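Peroxisomal catalase A (Saccharomyces cerevisiae, PDB 1A4E) breaks down hydrogen peroxide to water and oxygen at a heme group, probably protecting the yeast cell from peroxide made by peroxisomal oxidases. Local coordinates at residues Y128-V133 against R193-Y198; G197-T202 against V215-K220. All coordinates share one frame; numbering follows the deposited sequence.

Contact 1. Residues Y128-V133 against R193-Y198; sequences YNNTPV and RSMHGY. With HEM (protoporphyrin IX containing Fe), chain I; AZI (azide ion), chain H.
One water ties Tyr198 to Asn129 and Thr131: it donates to Tyr198 O and to Thr131 O, 2.8 Å from each, and accepts a weak bond from Asn129 N. Beside it, Tyr198 N donates to Asn129 O over 3.0 Å, so both backbone polar groups of Tyr198 are engaged. Gly197 CA brings a C-H toward the same Asn129 O. The Tyr128 CB lies 3.1 Å from Tyr198 O.

The Asn129-Tyr198 pair is a single antiparallel bridge that joins the end of strand 122-129 to the short strand 197-198, both part of the antiparallel sheet of the catalase beta-barrel, whose residues here line one side of the heme pocket. Asn129, an active-site residue, bonds through its backbone while its side chain points away from Tyr198 and meets the heme. There Asn129 ND2 reaches 3.4 Å to N3 of the iron-bound azide, a weak but nearly straight bond (170°), while His56 also holds the azide.

Beyond the bridge, Pro132 lies over one face of the Tyr198 ring, with CG 3.8 Å from the ring centroid and only 13° off its normal, a CH-pi contact suited to proline's compact, rigid ring. CG of Tyr198 is anti to its carbonyl carbon (chi1 -54°), which swings the ring alongside the turn and leaves Asn130 O at its edge. An alanine in place of Tyr198 would probably keep the backbone bond but open a gap against Pro132 and leave Arg186 without its weak hydroxyl partner. Farther along, a second water bridges Asn130 O and His196 N, and the flexible thioether of Met195 crosses Asn130 at about a right angle, SD 3.9 Å from Asn130 CB.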
ATOM      1  N   TYR B 128      15.763   9.620  21.259  1.00 25.16           N
ATOM      2  CA  TYR B 128      17.104   9.450  21.811  1.00 21.62           C
ATOM      3  C   TYR B 128      17.565   8.012  21.869  1.00 22.62           C
ATOM      4  O   TYR B 128      16.747   7.102  21.799  1.00 26.74           O
ATOM      5  CB  TYR B 128      17.147   9.965  23.219  1.00 18.49           C
ATOM      6  CG  TYR B 128      16.870  11.440  23.445  1.00 17.34           C
ATOM      7  CD1 TYR B 128      16.646  12.336  22.393  1.00 15.27           C
ATOM      8  CD2 TYR B 128      16.876  11.897  24.762  1.00 17.04           C
ATOM      9  CE1 TYR B 128      16.437  13.685  22.652  1.00 15.68           C
ATOM     10  CE2 TYR B 128      16.669  13.247  25.031  1.00 15.13           C
ATOM     11  CZ  TYR B 128      16.456  14.124  23.976  1.00 17.90           C
ATOM     12  OH  TYR B 128      16.273  15.459  24.245  1.00 24.10           O
ATOM     13  N   ASN B 129      18.872   7.781  22.009  1.00 23.03           N
ATOM     14  CA  ASN B 129      19.398   6.445  22.275  1.00 22.84           C
ATOM     15  C   ASN B 129      19.968   6.387  23.683  1.00 24.01           C
ATOM     16  O   ASN B 129      20.029   7.411  24.374  1.00 24.70           O
ATOM     17  CB  ASN B 129      20.495   6.065  21.282  1.00 23.24           C
ATOM     18  CG  ASN B 129      19.944   5.440  20.013  1.00 24.60           C
ATOM     19  OD1 ASN B 129      18.881   4.828  20.021  1.00 30.33           O
ATOM     20  ND2 ASN B 129      20.621   5.584  18.878  1.00 22.77           N
ATOM     21  N   ASN B 130      20.373   5.195  24.147  1.00 24.04           N
ATOM     22  CA  ASN B 130      20.924   5.076  25.488  1.00 25.21           C
ATOM     23  C   ASN B 130      22.447   5.256  25.547  1.00 26.87           C
ATOM     24  O   ASN B 130      23.128   4.829  26.481  1.00 26.91           O
ATOM     25  CB  ASN B 130      20.521   3.728  26.050  1.00 17.42           C
ATOM     26  CG  ASN B 130      21.319   2.547  25.550  1.00 20.85           C
ATOM     27  OD1 ASN B 130      21.416   1.544  26.253  1.00 23.64           O
ATOM     28  ND2 ASN B 130      21.908   2.611  24.356  1.00 17.49           N
ATOM     29  N   THR B 131      22.983   5.890  24.502  1.00 27.60           N
ATOM     30  CA  THR B 131      24.396   6.188  24.394  1.00 28.37           C
ATOM     31  C   THR B 131      24.580   7.673  24.090  1.00 28.84           C
ATOM     32  O   THR B 131      23.729   8.257  23.420  1.00 30.36           O
ATOM     33  CB  THR B 131      24.988   5.264  23.298  1.00 27.92           C
ATOM     34  OG1 THR B 131      26.320   5.719  23.114  1.00 31.31           O
ATOM     35  CG2 THR B 131      24.222   5.244  21.983  1.00 24.73           C
ATOM     36  N   PRO B 132      25.626   8.347  24.600  1.00 29.13           N
ATOM     37  CA  PRO B 132      25.923   9.760  24.358  1.00 27.37           C
ATOM     38  C   PRO B 132      26.247  10.117  22.913  1.00 26.15           C
ATOM     39  O   PRO B 132      26.049  11.252  22.472  1.00 25.48           O
ATOM     40  CB  PRO B 132      27.084  10.075  25.262  1.00 26.77           C
ATOM     41  CG  PRO B 132      27.131   8.959  26.259  1.00 30.99           C
ATOM     42  CD  PRO B 132      26.664   7.771  25.450  1.00 29.78           C
ATOM     43  N   VAL B 133      26.807   9.137  22.190  1.00 24.32           N
ATOM     44  CA  VAL B 133      27.236   9.327  20.809  1.00 24.82           C
ATOM     45  C   VAL B 133      26.602   8.316  19.855  1.00 26.08           C
ATOM     46  O   VAL B 133      25.698   7.575  20.243  1.00 27.00           O
ATOM     47  CB  VAL B 133      28.796   9.233  20.742  1.00 23.25           C
ATOM     48  CG1 VAL B 133      29.404  10.376  21.534  1.00 22.13           C
ATOM     49  CG2 VAL B 133      29.295   7.931  21.323  1.00 20.89           C
ATOM     50  N   ARG B 193      14.719  -0.048  32.638  1.00 26.49           N
ATOM     51  CA  ARG B 193      14.673   0.826  33.803  1.00 27.83           C
ATOM     52  C   ARG B 193      16.062   1.142  34.346  1.00 27.93           C
ATOM     53  O   ARG B 193      16.222   2.007  35.199  1.00 28.19           O
ATOM     54  CB  ARG B 193      13.856   0.156  34.890  1.00 25.86           C
ATOM     55  CG  ARG B 193      12.419  -0.086  34.464  1.00 26.15           C
ATOM     56  CD  ARG B 193      11.818  -1.292  35.158  1.00 27.13           C
ATOM     57  NE  ARG B 193      11.929  -1.200  36.597  1.00 35.61           N
ATOM     58  CZ  ARG B 193      12.465  -2.174  37.335  1.00 32.57           C
ATOM     59  NH1 ARG B 193      12.930  -3.297  36.807  1.00 29.34           N
ATOM     60  NH2 ARG B 193      12.566  -1.990  38.639  1.00 36.00           N
ATOM     61  N   SER B 194      17.086   0.457  33.840  1.00 28.70           N
ATOM     62  CA  SER B 194      18.435   0.590  34.350  1.00 29.48           C
ATOM     63  C   SER B 194      19.415   1.179  33.343  1.00 29.95           C
ATOM     64  O   SER B 194      20.591   0.809  33.332  1.00 30.40           O
ATOM     65  CB  SER B 194      18.897  -0.789  34.798  1.00 30.32           C
ATOM     66  OG  SER B 194      18.075  -1.325  35.824  1.00 30.09           O
ATOM     67  N   MET B 195      18.938   2.095  32.485  1.00 28.31           N
ATOM     68  CA  MET B 195      19.777   2.743  31.479  1.00 26.49           C
ATOM     69  C   MET B 195      19.429   4.213  31.315  1.00 26.77           C
ATOM     70  O   MET B 195      18.358   4.666  31.720  1.00 27.91           O
ATOM     71  CB  MET B 195      19.635   2.060  30.108  1.00 26.18           C
ATOM     72  CG  MET B 195      18.204   1.947  29.604  1.00 30.87           C
ATOM     73  SD  MET B 195      18.063   1.310  27.916  1.00 27.81           S
ATOM     74  CE  MET B 195      16.889   2.494  27.320  1.00 28.07           C
ATOM     75  N   HIS B 196      20.361   4.972  30.744  1.00 25.92           N
ATOM     76  CA  HIS B 196      20.152   6.394  30.502  1.00 26.68           C
ATOM     77  C   HIS B 196      19.669   6.647  29.084  1.00 25.60           C
ATOM     78  O   HIS B 196      19.760   5.774  28.233  1.00 25.60           O
ATOM     79  CB  HIS B 196      21.450   7.175  30.696  1.00 26.56           C
ATOM     80  CG  HIS B 196      22.040   7.087  32.087  1.00 29.80           C
ATOM     81  ND1 HIS B 196      21.381   7.085  33.235  1.00 33.55           N
ATOM     82  CD2 HIS B 196      23.379   7.001  32.379  1.00 30.73           C
ATOM     83  CE1 HIS B 196      22.252   7.006  34.213  1.00 30.88           C
ATOM     84  NE2 HIS B 196      23.450   6.955  33.683  1.00 30.93           N
ATOM     85  N   GLY B 197      19.145   7.844  28.828  1.00 24.55           N
ATOM     86  CA  GLY B 197      18.794   8.313  27.500  1.00 25.51           C
ATOM     87  C   GLY B 197      19.638   9.557  27.237  1.00 29.39           C
ATOM     88  O   GLY B 197      20.024  10.243  28.179  1.00 31.18           O
ATOM     89  N   TYR B 198      20.011   9.878  25.995  1.00 29.71           N
ATOM     90  CA  TYR B 198      20.825  11.063  25.704  1.00 28.42           C
ATOM     91  C   TYR B 198      20.391  11.581  24.354  1.00 28.00           C
ATOM     92  O   TYR B 198      20.144  10.770  23.456  1.00 30.40           O
ATOM     93  CB  TYR B 198      22.321  10.792  25.548  1.00 27.28           C
ATOM     94  CG  TYR B 198      23.016  10.074  26.684  1.00 29.06           C
ATOM     95  CD1 TYR B 198      22.906   8.690  26.780  1.00 29.96           C
ATOM     96  CD2 TYR B 198      23.772  10.784  27.618  1.00 30.57           C
ATOM     97  CE1 TYR B 198      23.550   8.003  27.802  1.00 31.87           C
ATOM     98  CE2 TYR B 198      24.421  10.100  28.648  1.00 31.68           C
ATOM     99  CZ  TYR B 198      24.303   8.712  28.730  1.00 33.72           C
ATOM    100  OH  TYR B 198      24.922   8.014  29.744  1.00 35.29           O
TER
HETATM  101  CHA HEM I 503      14.252   4.755  14.495  1.00 19.73           C
HETATM  102  CHB HEM I 503      16.415   6.775  10.720  1.00 23.08           C
HETATM  103  CHC HEM I 503      20.075   8.050  13.529  1.00 22.82           C
HETATM  104  CHD HEM I 503      17.416   6.958  17.386  1.00 22.32           C
HETATM  105  C1A HEM I 503      14.603   5.053  13.190  1.00 21.81           C
HETATM  106  C2A HEM I 503      13.724   4.862  12.053  1.00 23.86           C
HETATM  107  C3A HEM I 503      14.292   5.509  11.006  1.00 24.23           C
HETATM  108  C4A HEM I 503      15.532   6.061  11.494  1.00 24.64           C
HETATM  109  CMA HEM I 503      13.726   5.705   9.608  1.00 18.86           C
HETATM  110  CAA HEM I 503      12.385   4.148  12.062  1.00 21.71           C
HETATM  111  CBA HEM I 503      11.279   5.180  12.083  1.00 26.71           C
HETATM  112  CGA HEM I 503       9.877   4.612  12.071  1.00 25.96           C
HETATM  113  O1A HEM I 503       9.553   3.757  11.250  1.00 23.24           O
HETATM  114  O2A HEM I 503       9.095   5.059  12.894  1.00 25.56           O
HETATM  115  C1B HEM I 503      17.595   7.326  11.166  1.00 24.72           C
HETATM  116  C2B HEM I 503      18.555   7.974  10.304  1.00 24.26           C
HETATM  117  C3B HEM I 503      19.659   8.250  11.076  1.00 25.35           C
HETATM  118  C4B HEM I 503      19.320   7.780  12.411  1.00 22.07           C
HETATM  119  CMB HEM I 503      18.308   8.233   8.821  1.00 21.13           C
HETATM  120  CAB HEM I 503      20.884   8.838  10.737  1.00 24.06           C
HETATM  121  CBB HEM I 503      21.228   9.566   9.505  1.00 19.20           C
HETATM  122  C1C HEM I 503      19.661   7.891  14.837  1.00 23.54           C
HETATM  123  C2C HEM I 503      20.342   8.474  15.970  1.00 25.62           C
HETATM  124  C3C HEM I 503      19.563   8.229  17.064  1.00 24.85           C
HETATM  125  C4C HEM I 503      18.415   7.483  16.582  1.00 24.42           C
HETATM  126  CMC HEM I 503      21.651   9.255  15.890  1.00 22.45           C
HETATM  127  CAC HEM I 503      19.763   8.646  18.371  1.00 21.23           C
HETATM  128  CBC HEM I 503      19.870  10.037  18.753  1.00 21.98           C
HETATM  129  C1D HEM I 503      16.325   6.239  16.935  1.00 20.59           C
HETATM  130  C2D HEM I 503      15.308   5.676  17.787  1.00 20.58           C
HETATM  131  C3D HEM I 503      14.442   5.036  16.972  1.00 21.91           C
HETATM  132  C4D HEM I 503      14.914   5.214  15.625  1.00 20.82           C
HETATM  133  CMD HEM I 503      15.206   5.795  19.301  1.00 18.73           C
HETATM  134  CAD HEM I 503      13.230   4.230  17.398  1.00 19.85           C
HETATM  135  CBD HEM I 503      11.951   5.027  17.510  1.00 19.80           C
HETATM  136  CGD HEM I 503      10.825   4.135  18.002  1.00 25.52           C
HETATM  137  O1D HEM I 503      10.926   3.601  19.097  1.00 28.56           O
HETATM  138  O2D HEM I 503       9.844   3.954  17.292  1.00 25.20           O
HETATM  139  NA  HEM I 503      15.702   5.817  12.842  1.00 23.44           N
HETATM  140  NB  HEM I 503      18.054   7.232  12.459  1.00 23.35           N
HETATM  141  NC  HEM I 503      18.460   7.326  15.209  1.00 24.80           N
HETATM  142  ND  HEM I 503      16.070   5.965  15.604  1.00 20.60           N
HETATM  143 FE   HEM I 503      17.090   6.545  14.030  1.00 20.84          FE
HETATM  144  N1  AZI H 504      18.094   4.715  13.862  1.00 25.26           N
HETATM  145  N2  AZI H 504      18.944   4.405  14.926  1.00 27.48           N
HETATM  146  N3  AZI H 504      19.796   4.095  15.988  1.00 27.80           N
HETATM  147  O   HOH W   1      21.835   9.308  21.703  1.00 22.51           O
HETATM  148  O   HOH W   2      22.796   3.932  29.285  1.00 27.15           O

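Contact 2. Residues G197-T202 against V215-K220; sequences GYSGHT and VQVHIK. With HEM (protoporphyrin IX containing Fe), chain I.
Gly197 and Ile219 form a hydrogen-bonded antiparallel pair, each N donating to the other's O at 2.9 Å, in the part of the catalase barrel where strand 197-198 lies along strand 212-221. Glycine suits its place, because a CB on residue 197 would press tightly on Ile219 CB. Two residues on, Ser199 N donates to Val217 O, but the return bond is not made by a carbonyl: Val217 N donates a hydrogen bond to Ser199 OG (3.0 Å, 169°). With OG held between its own backbone N and carbonyl carbon (chi1 63°), the hydroxyl stands in for a strand acceptor as the chain turns away. That hydroxyl in turn donates to His201 O at 2.8 Å, so it is used both ways.

Gly200 takes the positive phi of the bend, and a water lies 2.8 Å from both Gly200 O and Gln216 OE1. His201 leaves strand 212-221 and its ring comes beside the heme, NE2 3.7 Å from CMC; Asp331 bonds ND1, and Arg337 weakly NE2. Thr202 OG1 bonds to Val279 O and also accepts from Gln216 NE2, which lies 3.0 Å away with the hydroxyl exactly in its amide plane; a chain bent at chi2 brings the glutamine there. His218 has NE2 bonded to Gln265, and its ND1 meets the edge of the Tyr198 ring, 3.5 Å from CD2, with the ring planes 77° apart.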
ATOM      1  N   GLY B 197      19.145   7.844  28.828  1.00 24.55           N
ATOM      2  CA  GLY B 197      18.794   8.313  27.500  1.00 25.51           C
ATOM      3  C   GLY B 197      19.638   9.557  27.237  1.00 29.39           C
ATOM      4  O   GLY B 197      20.024  10.243  28.179  1.00 31.18           O
ATOM      5  N   TYR B 198      20.011   9.878  25.995  1.00 29.71           N
ATOM      6  CA  TYR B 198      20.825  11.063  25.704  1.00 28.42           C
ATOM      7  C   TYR B 198      20.391  11.581  24.354  1.00 28.00           C
ATOM      8  O   TYR B 198      20.144  10.770  23.456  1.00 30.40           O
ATOM      9  CB  TYR B 198      22.321  10.792  25.548  1.00 27.28           C
ATOM     10  CG  TYR B 198      23.016  10.074  26.684  1.00 29.06           C
ATOM     11  CD1 TYR B 198      22.906   8.690  26.780  1.00 29.96           C
ATOM     12  CD2 TYR B 198      23.772  10.784  27.618  1.00 30.57           C
ATOM     13  CE1 TYR B 198      23.550   8.003  27.802  1.00 31.87           C
ATOM     14  CE2 TYR B 198      24.421  10.100  28.648  1.00 31.68           C
ATOM     15  CZ  TYR B 198      24.303   8.712  28.730  1.00 33.72           C
ATOM     16  OH  TYR B 198      24.922   8.014  29.744  1.00 35.29           O
ATOM     17  N   SER B 199      20.329  12.904  24.161  1.00 25.02           N
ATOM     18  CA  SER B 199      19.960  13.453  22.868  1.00 25.51           C
ATOM     19  C   SER B 199      20.914  13.054  21.759  1.00 26.76           C
ATOM     20  O   SER B 199      20.493  12.880  20.619  1.00 27.48           O
ATOM     21  CB  SER B 199      19.893  14.975  22.938  1.00 27.20           C
ATOM     22  OG  SER B 199      21.129  15.605  23.235  1.00 31.25           O
ATOM     23  N   GLY B 200      22.194  12.859  22.113  1.00 27.61           N
ATOM     24  CA  GLY B 200      23.243  12.517  21.166  1.00 25.43           C
ATOM     25  C   GLY B 200      23.715  13.764  20.438  1.00 27.49           C
ATOM     26  O   GLY B 200      24.867  14.173  20.528  1.00 29.93           O
ATOM     27  N   HIS B 201      22.782  14.360  19.699  1.00 24.17           N
ATOM     28  CA  HIS B 201      23.015  15.582  18.972  1.00 23.48           C
ATOM     29  C   HIS B 201      22.884  16.807  19.867  1.00 24.38           C
ATOM     30  O   HIS B 201      22.318  16.809  20.960  1.00 23.02           O
ATOM     31  CB  HIS B 201      22.008  15.750  17.847  1.00 24.22           C
ATOM     32  CG  HIS B 201      21.802  14.551  16.947  1.00 24.07           C
ATOM     33  ND1 HIS B 201      22.541  14.111  15.945  1.00 24.58           N
ATOM     34  CD2 HIS B 201      20.721  13.717  17.057  1.00 24.38           C
ATOM     35  CE1 HIS B 201      21.957  13.054  15.446  1.00 28.05           C
ATOM     36  NE2 HIS B 201      20.864  12.823  16.120  1.00 26.57           N
ATOM     37  N   THR B 202      23.427  17.884  19.311  1.00 25.41           N
ATOM     38  CA  THR B 202      23.283  19.210  19.861  1.00 24.54           C
ATOM     39  C   THR B 202      21.974  19.733  19.271  1.00 25.93           C
ATOM     40  O   THR B 202      21.707  19.590  18.074  1.00 24.60           O
ATOM     41  CB  THR B 202      24.479  20.083  19.417  1.00 24.70           C
ATOM     42  OG1 THR B 202      25.645  19.572  20.052  1.00 26.86           O
ATOM     43  CG2 THR B 202      24.298  21.536  19.775  1.00 24.41           C
ATOM     44  N   VAL B 215      22.308  22.855  23.197  1.00 29.40           N
ATOM     45  CA  VAL B 215      21.872  22.024  24.315  1.00 28.32           C
ATOM     46  C   VAL B 215      22.108  20.545  24.055  1.00 27.67           C
ATOM     47  O   VAL B 215      21.970  20.080  22.924  1.00 31.30           O
ATOM     48  CB  VAL B 215      20.349  22.287  24.581  1.00 27.52           C
ATOM     49  CG1 VAL B 215      19.834  21.393  25.693  1.00 30.12           C
ATOM     50  CG2 VAL B 215      20.128  23.723  25.044  1.00 26.53           C
ATOM     51  N   GLN B 216      22.527  19.785  25.073  1.00 27.67           N
ATOM     52  CA  GLN B 216      22.560  18.327  24.993  1.00 26.49           C
ATOM     53  C   GLN B 216      21.786  17.817  26.197  1.00 27.68           C
ATOM     54  O   GLN B 216      21.927  18.329  27.307  1.00 27.35           O
ATOM     55  CB  GLN B 216      23.985  17.789  25.026  1.00 26.69           C
ATOM     56  CG  GLN B 216      24.580  18.078  23.662  1.00 25.85           C
ATOM     57  CD  GLN B 216      25.609  17.091  23.168  1.00 26.52           C
ATOM     58  OE1 GLN B 216      25.942  16.099  23.805  1.00 30.59           O
ATOM     59  NE2 GLN B 216      26.136  17.341  21.981  1.00 25.11           N
ATOM     60  N   VAL B 217      20.902  16.836  25.971  1.00 27.83           N
ATOM     61  CA  VAL B 217      20.012  16.353  27.023  1.00 25.99           C
ATOM     62  C   VAL B 217      20.430  14.987  27.563  1.00 25.88           C
ATOM     63  O   VAL B 217      20.847  14.089  26.833  1.00 26.69           O
ATOM     64  CB  VAL B 217      18.563  16.320  26.463  1.00 25.20           C
ATOM     65  CG1 VAL B 217      17.580  16.063  27.593  1.00 21.58           C
ATOM     66  CG2 VAL B 217      18.194  17.660  25.825  1.00 22.26           C
ATOM     67  N   HIS B 218      20.342  14.861  28.889  1.00 25.05           N
ATOM     68  CA  HIS B 218      20.703  13.650  29.613  1.00 25.35           C
ATOM     69  C   HIS B 218      19.501  13.204  30.429  1.00 27.34           C
ATOM     70  O   HIS B 218      18.958  13.970  31.218  1.00 29.41           O
ATOM     71  CB  HIS B 218      21.877  13.904  30.573  1.00 24.80           C
ATOM     72  CG  HIS B 218      23.182  14.265  29.884  1.00 22.48           C
ATOM     73  ND1 HIS B 218      24.256  13.499  29.735  1.00 24.95           N
ATOM     74  CD2 HIS B 218      23.436  15.471  29.278  1.00 20.68           C
ATOM     75  CE1 HIS B 218      25.146  14.183  29.063  1.00 23.77           C
ATOM     76  NE2 HIS B 218      24.641  15.365  28.793  1.00 23.91           N
ATOM     77  N   ILE B 219      19.054  11.965  30.233  1.00 27.10           N
ATOM     78  CA  ILE B 219      17.920  11.415  30.957  1.00 27.73           C
ATOM     79  C   ILE B 219      18.517  10.286  31.793  1.00 29.18           C
ATOM     80  O   ILE B 219      18.753   9.172  31.332  1.00 30.72           O
ATOM     81  CB  ILE B 219      16.854  10.920  29.931  1.00 24.75           C
ATOM     82  CG1 ILE B 219      16.404  12.057  29.009  1.00 23.38           C
ATOM     83  CG2 ILE B 219      15.641  10.414  30.692  1.00 23.76           C
ATOM     84  CD1 ILE B 219      15.258  11.705  28.045  1.00 27.49           C
ATOM     85  N   LYS B 220      18.796  10.608  33.053  1.00 28.14           N
ATOM     86  CA  LYS B 220      19.476   9.704  33.967  1.00 28.62           C
ATOM     87  C   LYS B 220      18.558   8.822  34.791  1.00 27.34           C
ATOM     88  O   LYS B 220      17.680   9.325  35.488  1.00 27.53           O
ATOM     89  CB  LYS B 220      20.353  10.512  34.918  1.00 30.50           C
ATOM     90  CG  LYS B 220      21.379  11.436  34.278  1.00 33.15           C
ATOM     91  CD  LYS B 220      22.417  10.641  33.527  1.00 38.28           C
ATOM     92  CE  LYS B 220      23.784  11.281  33.654  1.00 44.26           C
ATOM     93  NZ  LYS B 220      24.177  11.393  35.050  1.00 44.89           N
TER
HETATM   94  CHA HEM I 503      14.252   4.755  14.495  1.00 19.73           C
HETATM   95  CHB HEM I 503      16.415   6.775  10.720  1.00 23.08           C
HETATM   96  CHC HEM I 503      20.075   8.050  13.529  1.00 22.82           C
HETATM   97  CHD HEM I 503      17.416   6.958  17.386  1.00 22.32           C
HETATM   98  C1A HEM I 503      14.603   5.053  13.190  1.00 21.81           C
HETATM   99  C2A HEM I 503      13.724   4.862  12.053  1.00 23.86           C
HETATM  100  C3A HEM I 503      14.292   5.509  11.006  1.00 24.23           C
HETATM  101  C4A HEM I 503      15.532   6.061  11.494  1.00 24.64           C
HETATM  102  CMA HEM I 503      13.726   5.705   9.608  1.00 18.86           C
HETATM  103  CAA HEM I 503      12.385   4.148  12.062  1.00 21.71           C
HETATM  104  CBA HEM I 503      11.279   5.180  12.083  1.00 26.71           C
HETATM  105  CGA HEM I 503       9.877   4.612  12.071  1.00 25.96           C
HETATM  106  O1A HEM I 503       9.553   3.757  11.250  1.00 23.24           O
HETATM  107  O2A HEM I 503       9.095   5.059  12.894  1.00 25.56           O
HETATM  108  C1B HEM I 503      17.595   7.326  11.166  1.00 24.72           C
HETATM  109  C2B HEM I 503      18.555   7.974  10.304  1.00 24.26           C
HETATM  110  C3B HEM I 503      19.659   8.250  11.076  1.00 25.35           C
HETATM  111  C4B HEM I 503      19.320   7.780  12.411  1.00 22.07           C
HETATM  112  CMB HEM I 503      18.308   8.233   8.821  1.00 21.13           C
HETATM  113  CAB HEM I 503      20.884   8.838  10.737  1.00 24.06           C
HETATM  114  CBB HEM I 503      21.228   9.566   9.505  1.00 19.20           C
HETATM  115  C1C HEM I 503      19.661   7.891  14.837  1.00 23.54           C
HETATM  116  C2C HEM I 503      20.342   8.474  15.970  1.00 25.62           C
HETATM  117  C3C HEM I 503      19.563   8.229  17.064  1.00 24.85           C
HETATM  118  C4C HEM I 503      18.415   7.483  16.582  1.00 24.42           C
HETATM  119  CMC HEM I 503      21.651   9.255  15.890  1.00 22.45           C
HETATM  120  CAC HEM I 503      19.763   8.646  18.371  1.00 21.23           C
HETATM  121  CBC HEM I 503      19.870  10.037  18.753  1.00 21.98           C
HETATM  122  C1D HEM I 503      16.325   6.239  16.935  1.00 20.59           C
HETATM  123  C2D HEM I 503      15.308   5.676  17.787  1.00 20.58           C
HETATM  124  C3D HEM I 503      14.442   5.036  16.972  1.00 21.91           C
HETATM  125  C4D HEM I 503      14.914   5.214  15.625  1.00 20.82           C
HETATM  126  CMD HEM I 503      15.206   5.795  19.301  1.00 18.73           C
HETATM  127  CAD HEM I 503      13.230   4.230  17.398  1.00 19.85           C
HETATM  128  CBD HEM I 503      11.951   5.027  17.510  1.00 19.80           C
HETATM  129  CGD HEM I 503      10.825   4.135  18.002  1.00 25.52           C
HETATM  130  O1D HEM I 503      10.926   3.601  19.097  1.00 28.56           O
HETATM  131  O2D HEM I 503       9.844   3.954  17.292  1.00 25.20           O
HETATM  132  NA  HEM I 503      15.702   5.817  12.842  1.00 23.44           N
HETATM  133  NB  HEM I 503      18.054   7.232  12.459  1.00 23.35           N
HETATM  134  NC  HEM I 503      18.460   7.326  15.209  1.00 24.80           N
HETATM  135  ND  HEM I 503      16.070   5.965  15.604  1.00 20.60           N
HETATM  136 FE   HEM I 503      17.090   6.545  14.030  1.00 20.84          FE
HETATM  137  O   HOH W   3      26.984  13.969  22.321  1.00 30.90           O

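How the contacts relate
Both contacts are buried, and both use strand 197-198, whose two residues face strand 122-129 in contact 1 and strand 212-221 in contact 2. They meet where Tyr128, from contact 1, lays its ring against Ser199 and its hydroxyl against Val217, both of contact 2. Their chemistry differs with position. Contact 1 lies at the heme edge and sends only Asn129 to the azide, with one direct backbone bond, two waters and a proline on an aromatic face. Contact 2 begins as antiparallel strand pairing at Gly197 and Tyr198, is continued by serine, threonine and glutamine side chains through the bend, and reaches the heme rim through Ser199 and His201.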